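Local coordinates for cytolethal distending toxin subunit A (Haemophilus ducreyi, PDB 1SR4), which probably pairs with CdtC to form the lectin-like heterodimer needed to deliver the genotoxic subunit CdtB to host cells, at the interface of chains A and B and the interface of chains A and C. Sequence-based numbering; all coordinates share one arbitrary frame. Chains: chain A, Cytolethal distending toxin subunit A; chain B, cytolethal distending toxin protein C; chain C, cytolethal distending toxin protein B.

Contact 1: the interface of chains A and B. Residues chain A 204, 206; chain B 61-62, 98-99, 132-134.
A:Asn206, the C-terminal residue of the ricin-type lectin subunit CdtA, inserts its side-chain amide between loops of CdtC, which belongs to the same toxin A/C family. The amide nitrogen ND2 donates a hydrogen bond to the backbone O of B:Asp61 at 2.7 Å. This bond is nearly straight, 175° at the hydrogen, and lies in the plane of both amide and accepting carbonyl. ND2 also sits over the flat face of the B:Asp61 carboxylate, 3.1 Å from OD2, with the two planes 86° apart, a mainly electrostatic contact that is at most a bent, weak hydrogen bond. The main-chain O makes the directed bond, and the carboxylate face probably adds attraction for the amide N-H groups. The torsion at chi1 (53°) places CG between the backbone N and the terminal carboxylate carbon, which keeps amide and carboxylate close together, so that B:Ser134 can reach both. Its OG donates to the carboxylate oxygen O of A:Asn206 at 2.8 Å, approaching from above the carboxylate plane. The same hydroxyl sits over one face of the amide, while the methyl CG2 of B:Ile98 covers the other, 3.7 Å from CG of A:Asn206. Beside it, A:Ala204 rests its CB against the carbonyl O of B:Val133 at 3.3 Å and against the same B:Ile98 methyl.

In the second shell, the B:Asp61 carboxylate is tied to the opposite loop. B:Ser132 OG bonds to OD1 of B:Asp61 at 2.6 Å, and the backbone N of B:Val133 meets the syn lone pair of OD2 at 3.0 Å. B:Ser132 OG also accepts from the backbone N of B:Ser134, fixing the loop that carries the serine hydroxyl.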
ATOM      1  N   ALA A 204      -0.894  15.492 -10.823  1.00  9.39           N
ATOM      2  CA  ALA A 204       0.324  14.685 -10.969  1.00  9.57           C
ATOM      3  C   ALA A 204       1.402  15.179 -10.007  1.00 11.00           C
ATOM      4  O   ALA A 204       1.611  16.390  -9.857  1.00 10.85           O
ATOM      5  CB  ALA A 204       0.843  14.756 -12.412  1.00 10.66           C
ATOM      6  N   ASN A 206       4.666  13.735 -10.069  1.00 13.94           N
ATOM      7  CA  ASN A 206       5.944  13.258 -10.596  1.00 13.93           C
ATOM      8  C   ASN A 206       6.988  14.373 -10.572  1.00 15.08           C
ATOM      9  O   ASN A 206       6.589  15.550 -10.620  1.00 15.41           O
ATOM     10  CB  ASN A 206       5.770  12.754 -12.041  1.00 12.33           C
ATOM     11  CG  ASN A 206       5.107  13.790 -12.972  1.00 12.84           C
ATOM     12  OD1 ASN A 206       4.072  14.375 -12.645  1.00 10.89           O
ATOM     13  ND2 ASN A 206       5.698  13.990 -14.148  1.00 11.22           N
ATOM     14  OXT ASN A 206       8.192  14.056 -10.526  1.00 17.15           O
TER
ATOM     15  N   ASP B  61       9.746  12.041 -17.798  1.00 15.12           N
ATOM     16  CA  ASP B  61       9.011  12.967 -16.945  1.00 13.67           C
ATOM     17  C   ASP B  61       8.890  12.438 -15.512  1.00 14.38           C
ATOM     18  O   ASP B  61       7.856  12.610 -14.857  1.00 13.47           O
ATOM     19  CB  ASP B  61       7.626  13.169 -17.588  1.00 14.39           C
ATOM     20  CG  ASP B  61       6.874  14.391 -17.061  1.00 15.40           C
ATOM     21  OD1 ASP B  61       7.506  15.291 -16.479  1.00 14.79           O
ATOM     22  OD2 ASP B  61       5.637  14.458 -17.258  1.00 16.44           O
ATOM     23  N   GLY B  62       9.947  11.791 -15.031  1.00 13.51           N
ATOM     24  CA  GLY B  62       9.941  11.271 -13.674  1.00 12.53           C
ATOM     25  C   GLY B  62       8.974  10.137 -13.348  1.00 13.11           C
ATOM     26  O   GLY B  62       8.788   9.812 -12.178  1.00 13.43           O
ATOM     27  N   ILE B  98       2.612   7.692 -14.053  1.00  8.31           N
ATOM     28  CA  ILE B  98       2.764   9.009 -13.427  1.00  8.68           C
ATOM     29  C   ILE B  98       1.871   9.009 -12.171  1.00  9.02           C
ATOM     30  O   ILE B  98       0.652   8.945 -12.285  1.00  9.63           O
ATOM     31  CB  ILE B  98       2.245  10.142 -14.377  1.00  8.69           C
ATOM     32  CG1 ILE B  98       3.046  10.167 -15.690  1.00 10.53           C
ATOM     33  CG2 ILE B  98       2.264  11.496 -13.653  1.00  9.61           C
ATOM     34  CD1 ILE B  98       4.575  10.290 -15.529  1.00  9.94           C
ATOM     35  N   PRO B  99       2.465   9.079 -10.973  1.00  9.94           N
ATOM     36  CA  PRO B  99       1.660   9.088  -9.746  1.00  9.06           C
ATOM     37  C   PRO B  99       0.940  10.426  -9.560  1.00  9.44           C
ATOM     38  O   PRO B  99       1.343  11.444 -10.128  1.00  9.64           O
ATOM     39  CB  PRO B  99       2.694   8.826  -8.639  1.00  9.40           C
ATOM     40  CG  PRO B  99       3.927   9.509  -9.163  1.00 11.44           C
ATOM     41  CD  PRO B  99       3.910   9.176 -10.674  1.00  9.25           C
ATOM     42  N   SER B 132       5.691  18.439 -19.655  1.00 18.57           N
ATOM     43  CA  SER B 132       5.635  17.757 -18.368  1.00 16.37           C
ATOM     44  C   SER B 132       4.265  17.906 -17.700  1.00 15.57           C
ATOM     45  O   SER B 132       3.665  18.992 -17.705  1.00 15.03           O
ATOM     46  CB  SER B 132       6.711  18.312 -17.431  1.00 16.71           C
ATOM     47  OG  SER B 132       6.653  17.678 -16.168  1.00 16.03           O
ATOM     48  N   VAL B 133       3.762  16.814 -17.132  1.00 12.50           N
ATOM     49  CA  VAL B 133       2.479  16.875 -16.454  1.00 12.57           C
ATOM     50  C   VAL B 133       2.635  17.225 -14.969  1.00 11.11           C
ATOM     51  O   VAL B 133       1.645  17.329 -14.254  1.00 11.31           O
ATOM     52  CB  VAL B 133       1.707  15.528 -16.566  1.00 13.40           C
ATOM     53  CG1 VAL B 133       1.366  15.240 -18.019  1.00 11.35           C
ATOM     54  CG2 VAL B 133       2.548  14.384 -15.977  1.00 12.76           C
ATOM     55  N   SER B 134       3.863  17.437 -14.505  1.00 12.78           N
ATOM     56  CA  SER B 134       4.078  17.721 -13.080  1.00 12.87           C
ATOM     57  C   SER B 134       3.247  18.860 -12.528  1.00 12.39           C
ATOM     58  O   SER B 134       3.266  19.957 -13.069  1.00 11.96           O
ATOM     59  CB  SER B 134       5.544  18.057 -12.789  1.00 14.43           C
ATOM     60  OG  SER B 134       6.384  16.969 -13.072  1.00 18.82           O
TER

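Contact 2: the interface of chains A and C. Residues chain A 101, 110, 144, 152, 195; chain C 241, 244.
C:Leu241 of CdtB, at the start of the short 3-10 helix 241-243, pushes its side chain between A:Leu144, A:Met101 and A:Leu195 on strands of CdtA's ricin-type beta-trefoil. It illustrates a knob-in-pocket contact, in which one aliphatic residue of a nuclease-family subunit docks on the lectin-like subunit thought to help deliver it. Its CD1 branch meets CB of A:Leu144 at 3.6 Å. The branch reaches that far because CG stands anti to the carbonyl carbon (chi1 -53°) and CD1 then continues the chain in an extended line.

Packing is also close around the base of the knob. A:Leu195 crosses it at a slant and brings CD1 to 3.6 Å from the carbonyl O of C:Leu241, while touching CB of the same leucine. From another side A:Met101 curls its terminal methyl inward, putting CE 3.7 Å from the backbone C of C:Leu241. That methyl is backed by A:Phe110: CE lies over one ring face, 3.5 Å above its plane and offset toward the rim, so the aromatic ring acts mainly as a second-shell support.

The fit is looser elsewhere. A:Val152 stands behind the pocket with its CG1 4.3 Å from CD1 of C:Leu241, and the rim atom CZ of A:Phe110 comes no nearer than 4.2 Å to the leucine's backbone N. C:Leu244 contributes less than C:Leu241, hiding 19 Å² against 70 Å², and A:Leu195, with 39 Å² hidden, bridges the two leucines. C:Leu244 meets CdtA chiefly through its main chain, its carbonyl O lying 3.6 Å from CB of A:Leu195.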
ATOM      1  N   MET A 101     -11.425   6.671   4.890  1.00 11.86           N
ATOM      2  CA  MET A 101     -11.323   5.455   5.679  1.00 14.44           C
ATOM      3  C   MET A 101     -10.417   5.704   6.899  1.00 15.28           C
ATOM      4  O   MET A 101      -9.247   6.048   6.740  1.00 17.60           O
ATOM      5  CB  MET A 101     -10.720   4.373   4.795  1.00 13.73           C
ATOM      6  CG  MET A 101     -11.096   2.990   5.155  1.00 18.12           C
ATOM      7  SD  MET A 101     -10.374   1.786   4.003  1.00 18.23           S
ATOM      8  CE  MET A 101      -9.962   0.677   5.188  1.00 11.09           C
ATOM      9  N   PHE A 110     -12.360  -0.508  10.765  1.00 13.54           N
ATOM     10  CA  PHE A 110     -12.373   0.765  10.069  1.00 12.57           C
ATOM     11  C   PHE A 110     -13.779   1.321   9.959  1.00 12.15           C
ATOM     12  O   PHE A 110     -14.775   0.585  10.041  1.00 12.84           O
ATOM     13  CB  PHE A 110     -11.806   0.588   8.662  1.00 11.44           C
ATOM     14  CG  PHE A 110     -10.360   0.203   8.647  1.00 12.78           C
ATOM     15  CD1 PHE A 110      -9.373   1.167   8.832  1.00 11.71           C
ATOM     16  CD2 PHE A 110      -9.983  -1.134   8.487  1.00 14.41           C
ATOM     17  CE1 PHE A 110      -8.019   0.817   8.859  1.00 14.30           C
ATOM     18  CE2 PHE A 110      -8.631  -1.498   8.513  1.00 13.75           C
ATOM     19  CZ  PHE A 110      -7.649  -0.512   8.700  1.00 15.00           C
ATOM     20  N   LEU A 144     -12.136  -5.434   7.269  1.00 13.47           N
ATOM     21  CA  LEU A 144     -11.926  -5.757   5.861  1.00 11.60           C
ATOM     22  C   LEU A 144     -11.013  -6.967   5.828  1.00 11.75           C
ATOM     23  O   LEU A 144      -9.925  -6.955   6.401  1.00 12.20           O
ATOM     24  CB  LEU A 144     -11.302  -4.578   5.107  1.00 14.76           C
ATOM     25  CG  LEU A 144     -12.299  -3.512   4.628  1.00 16.13           C
ATOM     26  CD1 LEU A 144     -13.074  -2.952   5.816  1.00 15.08           C
ATOM     27  CD2 LEU A 144     -11.553  -2.405   3.890  1.00 15.26           C
ATOM     28  N   VAL A 152     -10.745  -6.980  -1.222  1.00  9.53           N
ATOM     29  CA  VAL A 152     -11.167  -7.192   0.161  1.00 10.38           C
ATOM     30  C   VAL A 152     -12.660  -7.504   0.260  1.00 10.28           C
ATOM     31  O   VAL A 152     -13.444  -7.187  -0.638  1.00 10.43           O
ATOM     32  CB  VAL A 152     -10.914  -5.942   1.070  1.00 11.25           C
ATOM     33  CG1 VAL A 152      -9.427  -5.621   1.162  1.00  9.88           C
ATOM     34  CG2 VAL A 152     -11.700  -4.727   0.536  1.00  9.95           C
ATOM     35  N   LEU A 195     -10.158  -1.266  -3.012  1.00  6.32           N
ATOM     36  CA  LEU A 195      -9.874  -0.013  -2.323  1.00  7.34           C
ATOM     37  C   LEU A 195      -9.316   0.804  -3.487  1.00  8.05           C
ATOM     38  O   LEU A 195      -8.201   0.555  -3.945  1.00  7.85           O
ATOM     39  CB  LEU A 195      -8.831  -0.269  -1.221  1.00  9.40           C
ATOM     40  CG  LEU A 195      -9.392  -1.267  -0.177  1.00  8.81           C
ATOM     41  CD1 LEU A 195      -8.336  -1.734   0.797  1.00  9.76           C
ATOM     42  CD2 LEU A 195     -10.536  -0.595   0.550  1.00 11.18           C
TER
ATOM     43  N   LEU C 241      -4.983  -0.968   5.445  1.00 10.99           N
ATOM     44  CA  LEU C 241      -5.852  -0.881   4.286  1.00 12.33           C
ATOM     45  C   LEU C 241      -6.418   0.494   4.019  1.00 12.14           C
ATOM     46  O   LEU C 241      -6.837   0.780   2.903  1.00 12.41           O
ATOM     47  CB  LEU C 241      -6.976  -1.906   4.417  1.00 13.05           C
ATOM     48  CG  LEU C 241      -6.520  -3.349   4.672  1.00 15.33           C
ATOM     49  CD1 LEU C 241      -7.743  -4.226   4.896  1.00 14.63           C
ATOM     50  CD2 LEU C 241      -5.690  -3.861   3.501  1.00 14.24           C
ATOM     51  N   LEU C 244      -4.534   2.235   0.994  1.00 10.61           N
ATOM     52  CA  LEU C 244      -4.550   1.711  -0.374  1.00 11.89           C
ATOM     53  C   LEU C 244      -5.545   2.333  -1.363  1.00 10.71           C
ATOM     54  O   LEU C 244      -6.688   2.623  -1.016  1.00 10.01           O
ATOM     55  CB  LEU C 244      -4.755   0.188  -0.328  1.00 11.76           C
ATOM     56  CG  LEU C 244      -3.884  -0.548   0.700  1.00 15.52           C
ATOM     57  CD1 LEU C 244      -4.115  -2.045   0.590  1.00 16.60           C
ATOM     58  CD2 LEU C 244      -2.413  -0.238   0.464  1.00 18.63           C
TER

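Contact 1 and contact 2 lie about 26 Å apart, measured between the centres of their C-alpha atoms, and have no residue in common. What they share is the CdtA chain. Strand 193-196 supplies A:Leu195 to contact 2, and nine residues on, past strand 202-203, the same polypeptide has reached CdtC at contact 1. The two differ in chemistry: contact 1 recognises a chain end largely through polar groups, whereas contact 2 embeds a leucine among apolar side chains. CdtA therefore touches both partners of the heterotrimer through separate surfaces, consistent with a carrier that holds CdtB while paired with CdtC.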